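Local coordinates for protein DR hemagglutinin structural subunit (Escherichia coli, PDB 1UT1) that forms the structural subunit of Dr fimbriae, binds the Dr blood group antigen and mediates adherence of uropathogenic Escherichia coli to the upper urinary tract, at residues Phe80-Asp84 and Asn136-Thr140; Lys21-Lys27 and Val37-Arg41. The protein carries 3 engineered substitutions. The contacts are given in a common frame with arbitrary orientation. Residue numbers count along the deposited sequence, not the author numbering.

Interaction 1: residues Phe80-Asp84 and Asn136-Thr140; sequences FLISD and NYTLT. With EDO (1,2-ethanediol), chain I.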
ATOM      1  N   PHE A  80      19.403  -7.826  -6.080  1.00  8.85           N
ATOM      2  CA  PHE A  80      19.573  -7.108  -4.814  1.00  9.64           C
ATOM      3  C   PHE A  80      18.283  -6.449  -4.435  1.00 10.36           C
ATOM      4  O   PHE A  80      17.499  -6.050  -5.319  1.00 10.73           O
ATOM      5  CB  PHE A  80      20.702  -6.041  -4.905  1.00 10.93           C
ATOM      6  CG  PHE A  80      20.760  -5.314  -6.231  1.00 12.13           C
ATOM      7  CD1 PHE A  80      19.985  -4.179  -6.456  1.00 13.09           C
ATOM      8  CD2 PHE A  80      21.578  -5.790  -7.263  1.00 12.68           C
ATOM      9  CE1 PHE A  80      20.010  -3.516  -7.701  1.00 14.57           C
ATOM     10  CE2 PHE A  80      21.572  -5.167  -8.540  1.00 15.02           C
ATOM     11  CZ  PHE A  80      20.807  -4.020  -8.738  1.00 14.88           C
ATOM     12  N   LEU A  81      18.035  -6.353  -3.132  1.00  8.03           N
ATOM     13  CA  LEU A  81      16.985  -5.468  -2.643  1.00  8.52           C
ATOM     14  C   LEU A  81      17.561  -4.070  -2.853  1.00 11.09           C
ATOM     15  O   LEU A  81      18.774  -3.884  -2.820  1.00 10.56           O
ATOM     16  CB  LEU A  81      16.719  -5.665  -1.152  1.00  8.01           C
ATOM     17  CG  LEU A  81      15.727  -6.780  -0.812  1.00 10.62           C
ATOM     18  CD1 LEU A  81      16.404  -8.090  -1.045  1.00 10.07           C
ATOM     19  CD2 LEU A  81      15.294  -6.649   0.668  1.00  8.48           C
ATOM     20  N   ILE A  82      16.683  -3.104  -3.074  1.00 10.99           N
ATOM     21  CA  ILE A  82      17.109  -1.735  -3.328  1.00 10.58           C
ATOM     22  C   ILE A  82      16.449  -0.797  -2.319  1.00 13.62           C
ATOM     23  O   ILE A  82      15.314  -1.013  -1.919  1.00 11.16           O
ATOM     24  CB  ILE A  82      16.766  -1.304  -4.793  1.00 12.73           C
ATOM     25  CG1 ILE A  82      17.541  -0.015  -5.176  1.00 12.35           C
ATOM     26  CG2 ILE A  82      15.257  -1.139  -4.985  1.00 13.70           C
ATOM     27  CD1 ILE A  82      19.071  -0.228  -5.377  1.00 12.16           C
ATOM     28  N   SER A  83      17.186   0.220  -1.867  1.00 11.09           N
ATOM     29  CA  SER A  83      16.620   1.200  -0.921  1.00 10.18           C
ATOM     30  C   SER A  83      15.506   2.042  -1.590  1.00 13.53           C
ATOM     31  O   SER A  83      15.408   2.118  -2.822  1.00 11.96           O
ATOM     32  CB  SER A  83      17.722   2.124  -0.380  1.00 13.32           C
ATOM     33  OG  SER A  83      18.368   2.808  -1.442  1.00 15.31           O
ATOM     34  N   ASP A  84      14.691   2.692  -0.766  1.00 14.04           N
ATOM     35  CA  ASP A  84      13.595   3.530  -1.259  1.00 13.80           C
ATOM     36  C   ASP A  84      14.101   4.612  -2.258  1.00 16.83           C
ATOM     37  O   ASP A  84      13.423   4.924  -3.235  1.00 17.83           O
ATOM     38  CB  ASP A  84      12.908   4.212  -0.083  1.00 13.86           C
ATOM     39  CG  ASP A  84      11.861   3.339   0.563  1.00 18.69           C
ATOM     40  OD1 ASP A  84      11.716   2.171   0.153  1.00 17.33           O
ATOM     41  OD2 ASP A  84      11.317   3.767   1.599  1.00 20.18           O
ATOM     42  N   ASN A 136      14.858   1.442   4.095  1.00  9.96           N
ATOM     43  CA  ASN A 136      13.850   0.454   3.676  1.00  9.36           C
ATOM     44  C   ASN A 136      14.259  -0.096   2.340  1.00 10.69           C
ATOM     45  O   ASN A 136      14.539   0.651   1.397  1.00 10.09           O
ATOM     46  CB  ASN A 136      12.459   1.112   3.565  1.00 10.08           C
ATOM     47  CG  ASN A 136      12.062   1.809   4.832  1.00 22.98           C
ATOM     48  OD1 ASN A 136      12.041   1.198   5.903  1.00 19.16           O
ATOM     49  ND2 ASN A 136      11.929   3.130   4.759  1.00 21.19           N
ATOM     50  N   TYR A 137      14.327  -1.409   2.267  1.00  8.48           N
ATOM     51  CA  TYR A 137      14.824  -2.102   1.093  1.00  8.16           C
ATOM     52  C   TYR A 137      13.746  -3.007   0.578  1.00 11.51           C
ATOM     53  O   TYR A 137      12.998  -3.573   1.348  1.00 11.18           O
ATOM     54  CB  TYR A 137      16.046  -2.942   1.495  1.00  9.75           C
ATOM     55  CG  TYR A 137      17.259  -2.090   1.788  1.00  9.52           C
ATOM     56  CD1 TYR A 137      18.247  -1.887   0.814  1.00 11.19           C
ATOM     57  CD2 TYR A 137      17.421  -1.489   3.039  1.00 10.47           C
ATOM     58  CE1 TYR A 137      19.345  -1.051   1.064  1.00 10.02           C
ATOM     59  CE2 TYR A 137      18.547  -0.696   3.326  1.00 11.48           C
ATOM     60  CZ  TYR A 137      19.461  -0.420   2.302  1.00 11.70           C
ATOM     61  OH  TYR A 137      20.564   0.371   2.570  1.00 11.55           O
ATOM     62  N   THR A 138      13.708  -3.174  -0.739  1.00 10.12           N
ATOM     63  CA  THR A 138      12.630  -3.936  -1.372  1.00 10.22           C
ATOM     64  C   THR A 138      13.163  -4.770  -2.545  1.00 12.46           C
ATOM     65  O   THR A 138      14.036  -4.298  -3.310  1.00 11.58           O
ATOM     66  CB  THR A 138      11.512  -2.915  -1.929  1.00 13.34           C
ATOM     67  OG1 THR A 138      11.105  -2.005  -0.886  1.00 12.68           O
ATOM     68  CG2 THR A 138      10.290  -3.658  -2.416  1.00 12.37           C
ATOM     69  N   LEU A 139      12.582  -5.967  -2.725  1.00  8.96           N
ATOM     70  CA  LEU A 139      12.855  -6.809  -3.884  1.00  9.45           C
ATOM     71  C   LEU A 139      11.489  -7.238  -4.417  1.00 13.60           C
ATOM     72  O   LEU A 139      10.671  -7.793  -3.681  1.00 13.60           O
ATOM     73  CB  LEU A 139      13.666  -8.055  -3.535  1.00  9.22           C
ATOM     74  CG  LEU A 139      13.678  -9.141  -4.630  1.00 11.94           C
ATOM     75  CD1 LEU A 139      14.403  -8.649  -5.876  1.00 12.53           C
ATOM     76  CD2 LEU A 139      14.366 -10.405  -4.096  1.00 12.09           C
ATOM     77  N   THR A 140      11.212  -6.907  -5.672  1.00  9.40           N
ATOM     78  CA  THR A 140       9.903  -7.206  -6.248  1.00  9.10           C
ATOM     79  C   THR A 140      10.044  -8.259  -7.361  1.00 11.54           C
ATOM     80  O   THR A 140      10.906  -8.121  -8.247  1.00 12.07           O
ATOM     81  CB  THR A 140       9.290  -5.913  -6.810  1.00 13.09           C
ATOM     82  OG1 THR A 140       9.123  -4.964  -5.741  1.00 14.25           O
ATOM     83  CG2 THR A 140       7.943  -6.196  -7.436  1.00 13.33           C
TER
HETATM   84  C1  EDO I1142      19.269   4.208   2.563  1.00 27.05           C
HETATM   85  O1  EDO I1142      19.159   4.527   1.170  1.00 26.04           O
HETATM   86  C2  EDO I1142      20.240   5.212   3.227  1.00 28.86           C
HETATM   87  O2  EDO I1142      19.976   6.545   2.738  1.00 29.85           O
HETATM   88  O   HOH W   1      12.776   0.078  -1.316  1.00 13.46           O

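Interaction 2: residues Lys21-Lys27 and Val37-Arg41; sequences KLTVTEK and VAKTR. Engineered in segment 21-27: K27 (natural residue Glu). With SO4 (sulfate ion), chain G; EDO (1,2-ethanediol), chain H; EDO (1,2-ethanediol), chain J.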
ATOM      1  N   LYS A  21      10.310  -7.165   1.637  1.00 12.01           N
ATOM      2  CA  LYS A  21      10.705  -5.898   2.225  1.00 10.40           C
ATOM      3  C   LYS A  21      11.523  -6.131   3.469  1.00 16.50           C
ATOM      4  O   LYS A  21      11.300  -7.117   4.222  1.00 14.89           O
ATOM      5  CB  LYS A  21       9.461  -5.107   2.603  1.00 13.63           C
ATOM      6  CG  LYS A  21       8.645  -4.648   1.397  1.00 20.82           C
ATOM      7  CD  LYS A  21       7.517  -3.703   1.832  1.00 27.57           C
ATOM      8  CE  LYS A  21       6.495  -3.494   0.706  1.00 39.80           C
ATOM      9  NZ  LYS A  21       5.089  -3.385   1.220  1.00 47.53           N
ATOM     10  N   LEU A  22      12.454  -5.216   3.717  1.00 10.36           N
ATOM     11  CA  LEU A  22      13.271  -5.310   4.910  1.00 10.45           C
ATOM     12  C   LEU A  22      13.660  -3.898   5.310  1.00 11.64           C
ATOM     13  O   LEU A  22      14.135  -3.158   4.492  1.00 11.75           O
ATOM     14  CB  LEU A  22      14.562  -6.141   4.615  1.00 11.39           C
ATOM     15  CG  LEU A  22      15.602  -6.129   5.738  1.00 16.41           C
ATOM     16  CD1 LEU A  22      15.085  -6.864   6.901  1.00 17.23           C
ATOM     17  CD2 LEU A  22      16.955  -6.693   5.281  1.00 19.90           C
ATOM     18  N   THR A  23      13.495  -3.555   6.583  1.00 10.74           N
ATOM     19  CA  THR A  23      14.027  -2.311   7.101  1.00 10.61           C
ATOM     20  C   THR A  23      15.328  -2.626   7.845  1.00 12.68           C
ATOM     21  O   THR A  23      15.365  -3.496   8.730  1.00 12.43           O
ATOM     22  CB  THR A  23      13.034  -1.624   8.043  1.00 13.85           C
ATOM     23  OG1 THR A  23      11.872  -1.236   7.286  1.00 14.47           O
ATOM     24  CG2 THR A  23      13.679  -0.401   8.689  1.00 11.76           C
ATOM     25  N   VAL A  24      16.391  -1.926   7.463  1.00  9.90           N
ATOM     26  CA  VAL A  24      17.716  -2.117   8.057  1.00  7.93           C
ATOM     27  C   VAL A  24      17.929  -0.975   9.069  1.00 11.08           C
ATOM     28  O   VAL A  24      17.609   0.179   8.784  1.00 11.35           O
ATOM     29  CB  VAL A  24      18.822  -2.071   6.969  1.00 11.39           C
ATOM     30  CG1 VAL A  24      20.258  -2.111   7.612  1.00 12.06           C
ATOM     31  CG2 VAL A  24      18.638  -3.260   6.011  1.00 10.07           C
ATOM     32  N   THR A  25      18.368  -1.324  10.270  1.00  8.98           N
ATOM     33  CA  THR A  25      18.592  -0.324  11.300  1.00 11.92           C
ATOM     34  C   THR A  25      20.008  -0.390  11.881  1.00 15.27           C
ATOM     35  O   THR A  25      20.794  -1.311  11.559  1.00 12.62           O
ATOM     36  CB  THR A  25      17.585  -0.501  12.455  1.00 13.27           C
ATOM     37  OG1 THR A  25      17.992  -1.588  13.313  1.00 12.07           O
ATOM     38  CG2 THR A  25      16.180  -0.768  11.912  1.00  8.24           C
ATOM     39  N   GLU A  26      20.293   0.537  12.809  1.00 12.34           N
ATOM     40  CA  GLU A  26      21.513   0.443  13.607  1.00 12.01           C
ATOM     41  C   GLU A  26      21.168  -0.412  14.844  1.00 16.43           C
ATOM     42  O   GLU A  26      20.035  -0.856  14.993  1.00 15.26           O
ATOM     43  CB  GLU A  26      21.964   1.836  14.054  1.00 12.06           C
ATOM     44  CG  GLU A  26      22.443   2.717  12.946  0.50 12.95           C
ATOM     45  CD  GLU A  26      23.232   3.896  13.463  0.50 15.25           C
ATOM     46  OE1 GLU A  26      23.315   4.057  14.697  0.50 16.16           O
ATOM     47  OE2 GLU A  26      23.721   4.687  12.633  0.50 16.97           O
ATOM     48  N   LYS A  27      22.131  -0.615  15.740  1.00 13.40           N
ATOM     49  CA  LYS A  27      21.876  -1.374  16.975  1.00 13.85           C
ATOM     50  C   LYS A  27      20.780  -0.720  17.856  1.00 15.88           C
ATOM     51  O   LYS A  27      19.954  -1.419  18.440  1.00 18.16           O
ATOM     52  CB  LYS A  27      23.182  -1.513  17.785  1.00 20.41           C
ATOM     53  CG  LYS A  27      24.084  -2.661  17.369  1.00 59.28           C
ATOM     54  CD  LYS A  27      25.365  -2.661  18.177  1.00 78.46           C
ATOM     55  CE  LYS A  27      26.551  -2.084  17.360  1.00 95.40           C
ATOM     56  NZ  LYS A  27      27.766  -1.885  18.202  1.00108.08           N
ATOM     57  N   VAL A  37       9.128  -6.450   9.227  1.00 25.91           N
ATOM     58  CA  VAL A  37      10.410  -7.132   9.164  1.00 24.94           C
ATOM     59  C   VAL A  37      11.565  -6.118   9.232  1.00 25.44           C
ATOM     60  O   VAL A  37      11.809  -5.384   8.263  1.00 20.27           O
ATOM     61  CB  VAL A  37      10.554  -7.934   7.863  1.00 29.57           C
ATOM     62  CG1 VAL A  37      11.851  -8.734   7.865  1.00 30.28           C
ATOM     63  CG2 VAL A  37       9.363  -8.841   7.650  1.00 30.28           C
ATOM     64  N   ALA A  38      12.302  -6.135  10.346  1.00 21.53           N
ATOM     65  CA  ALA A  38      13.468  -5.257  10.500  1.00 20.18           C
ATOM     66  C   ALA A  38      14.668  -6.045  11.012  1.00 22.38           C
ATOM     67  O   ALA A  38      14.501  -6.957  11.824  1.00 22.25           O
ATOM     68  CB  ALA A  38      13.156  -4.125  11.458  1.00 20.67           C
ATOM     69  N   LYS A  39      15.871  -5.662  10.574  1.00 13.71           N
ATOM     70  CA  LYS A  39      17.128  -6.247  11.087  1.00 11.32           C
ATOM     71  C   LYS A  39      18.097  -5.105  11.338  1.00 15.62           C
ATOM     72  O   LYS A  39      18.113  -4.121  10.566  1.00 13.83           O
ATOM     73  CB  LYS A  39      17.785  -7.144  10.022  1.00 12.80           C
ATOM     74  CG  LYS A  39      17.103  -8.477   9.763  1.00 17.14           C
ATOM     75  CD  LYS A  39      18.015  -9.326   8.871  1.00 27.73           C
ATOM     76  CE  LYS A  39      17.240 -10.375   8.091  1.00 36.07           C
ATOM     77  NZ  LYS A  39      16.882 -11.528   8.957  1.00 28.07           N
ATOM     78  N   THR A  40      19.027  -5.288  12.283  1.00 12.48           N
ATOM     79  CA  THR A  40      20.130  -4.326  12.401  1.00 11.58           C
ATOM     80  C   THR A  40      21.090  -4.681  11.238  1.00 14.16           C
ATOM     81  O   THR A  40      21.080  -5.800  10.725  1.00 14.51           O
ATOM     82  CB  THR A  40      20.917  -4.510  13.716  1.00 15.71           C
ATOM     83  OG1 THR A  40      21.573  -5.789  13.682  1.00 18.74           O
ATOM     84  CG2 THR A  40      19.982  -4.410  14.947  1.00 16.29           C
ATOM     85  N   ARG A  41      21.974  -3.772  10.883  1.00 12.22           N
ATOM     86  CA  ARG A  41      22.885  -4.080   9.788  1.00 13.19           C
ATOM     87  C   ARG A  41      23.878  -5.166  10.210  1.00 15.92           C
ATOM     88  O   ARG A  41      24.263  -5.971   9.404  1.00 13.53           O
ATOM     89  CB  ARG A  41      23.600  -2.839   9.272  1.00 17.89           C
ATOM     90  CG  ARG A  41      24.199  -1.961  10.351  1.00 24.74           C
ATOM     91  CD  ARG A  41      24.801  -0.708   9.730  1.00 30.02           C
ATOM     92  NE  ARG A  41      25.377   0.171  10.739  1.00 34.54           N
ATOM     93  CZ  ARG A  41      25.839   1.391  10.484  1.00 61.93           C
ATOM     94  NH1 ARG A  41      25.763   1.887   9.249  1.00 52.03           N
ATOM     95  NH2 ARG A  41      26.309   2.144  11.468  1.00 55.84           N
TER
HETATM   96  S   SO4 G1140      25.590  -0.060  14.486  1.00 53.60           S
HETATM   97  O1  SO4 G1140      24.631  -0.924  13.722  1.00 53.00           O
HETATM   98  O2  SO4 G1140      26.875  -0.714  14.784  1.00 54.10           O
HETATM   99  O3  SO4 G1140      25.942   1.092  13.586  1.00 53.01           O
HETATM  100  O4  SO4 G1140      24.866   0.514  15.644  1.00 53.23           O
HETATM  101  C1  EDO H1141      15.187   3.474   8.106  1.00 25.81           C
HETATM  102  O1  EDO H1141      13.965   3.477   8.828  1.00 28.10           O
HETATM  103  C2  EDO H1141      16.341   3.510   9.106  1.00 20.11           C
HETATM  104  O2  EDO H1141      16.337   2.305   9.886  1.00 14.65           O
HETATM  105  C1  EDO J1143      18.744 -12.962  10.957  1.00 41.10           C
HETATM  106  O1  EDO J1143      17.986 -13.634   9.956  1.00 41.64           O
HETATM  107  C2  EDO J1143      20.244 -13.195  10.689  1.00 40.34           C
HETATM  108  O2  EDO J1143      20.532 -14.609  10.772  1.00 39.26           O

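Interaction 1: residues Phe80-Asp84 and Asn136-Thr140
The Y137 ring is covered on one face by S83 CB, 4.2 Å from the ring centroid in a CH-pi contact. Y137 OH hydrogen-bonds to P133 O, and S83 OG to the backbone N of D88. L81 continues this buried face: its CB lies 3.9 Å from Y137 CB and its CG 3.6 Å from L139 CB. I82 and T138 form a hydrogen-bonded pair, with I82 N to T138 O and T138 N to I82 O both 2.9 Å; S83 and Y137 make the next, non-hydrogen-bonded pair. This is antiparallel strand pairing inside the sheet of the immunoglobulin-like adhesin fold, joining strand 78-83 to the C-terminal strand 135-147. Beyond it the chain turns out at D84, whose N makes a weak bond to N136 O (3.0 Å) and whose OD2 accepts from N136 ND2 (3.3 Å); N136 OD1 is hydrogen-bonded to T23 OG1. Water 1 lies 2.8 Å from both I82 O and D84 OD1 and 2.7 Å from T138 OG1. The buried side is thus mainly apolar and aromatic, its hydroxyls satisfied by D88 and P133, whereas the outer side mixes I82 and T138 with a bound water and a polar end at D84 and N136.

Interaction 2: residues Lys21-Lys27 and Val37-Arg41
Four backbone hydrogen bonds join segments 21-27 and 37-41. T23 N donates to V37 O (3.0 Å) and T23 O accepts from K39 N (2.9 Å); two residues on, T25 N donates to K39 O and T25 O accepts from R41 N, both at 2.8 Å. Odd-numbered residues supply every donor and acceptor, the staggered pattern of a parallel pair: short strand 38-40, flanked by V37 and R41, beside strand 16-25 in a region predicted to bind receptor. V24 bonds instead to G135, and V24 O also accepts from an ethanediol O2 at 2.7 Å. T25 OG1 donates to E26 O (2.7 Å), T23 OG1 pairs with N136, and K39 NZ reaches P49 O and a second ethanediol. A sulfate, like the ethanediols probably from the crystallisation liquor, takes R41 NH2 on O3 (2.4 Å, very short) and N of engineered K27 on O4 (3.0 Å). E26 OE2 is 3.8 Å from R41 NH2, a long salt bridge of charges alone; E26 N is satisfied by S14 OG of the second subunit.

Along the chain, both segments of interaction 2 precede those of interaction 1, yet the centres of the two contacts lie only 12 Å apart, on the same side of the chain's centre. Strands 16-25 and 135-147 are antiparallel neighbours in one mixed sheet, so the local strand order runs 38-40, 16-25, 135-147, 78-83. The seam between the contacts is direct: Y137 N lies 2.8 Å from L22 O and N136 OD1 2.8 Å from T23 OG1, both probable hydrogen bonds, while Y137 CD2 packs 3.7 Å from V24 CG2. The C-terminal strand thereby joins a pair close in sequence to strand 78-83, with interaction 2 farther from the chain's centre, in the predicted receptor-binding region and beside a second subunit.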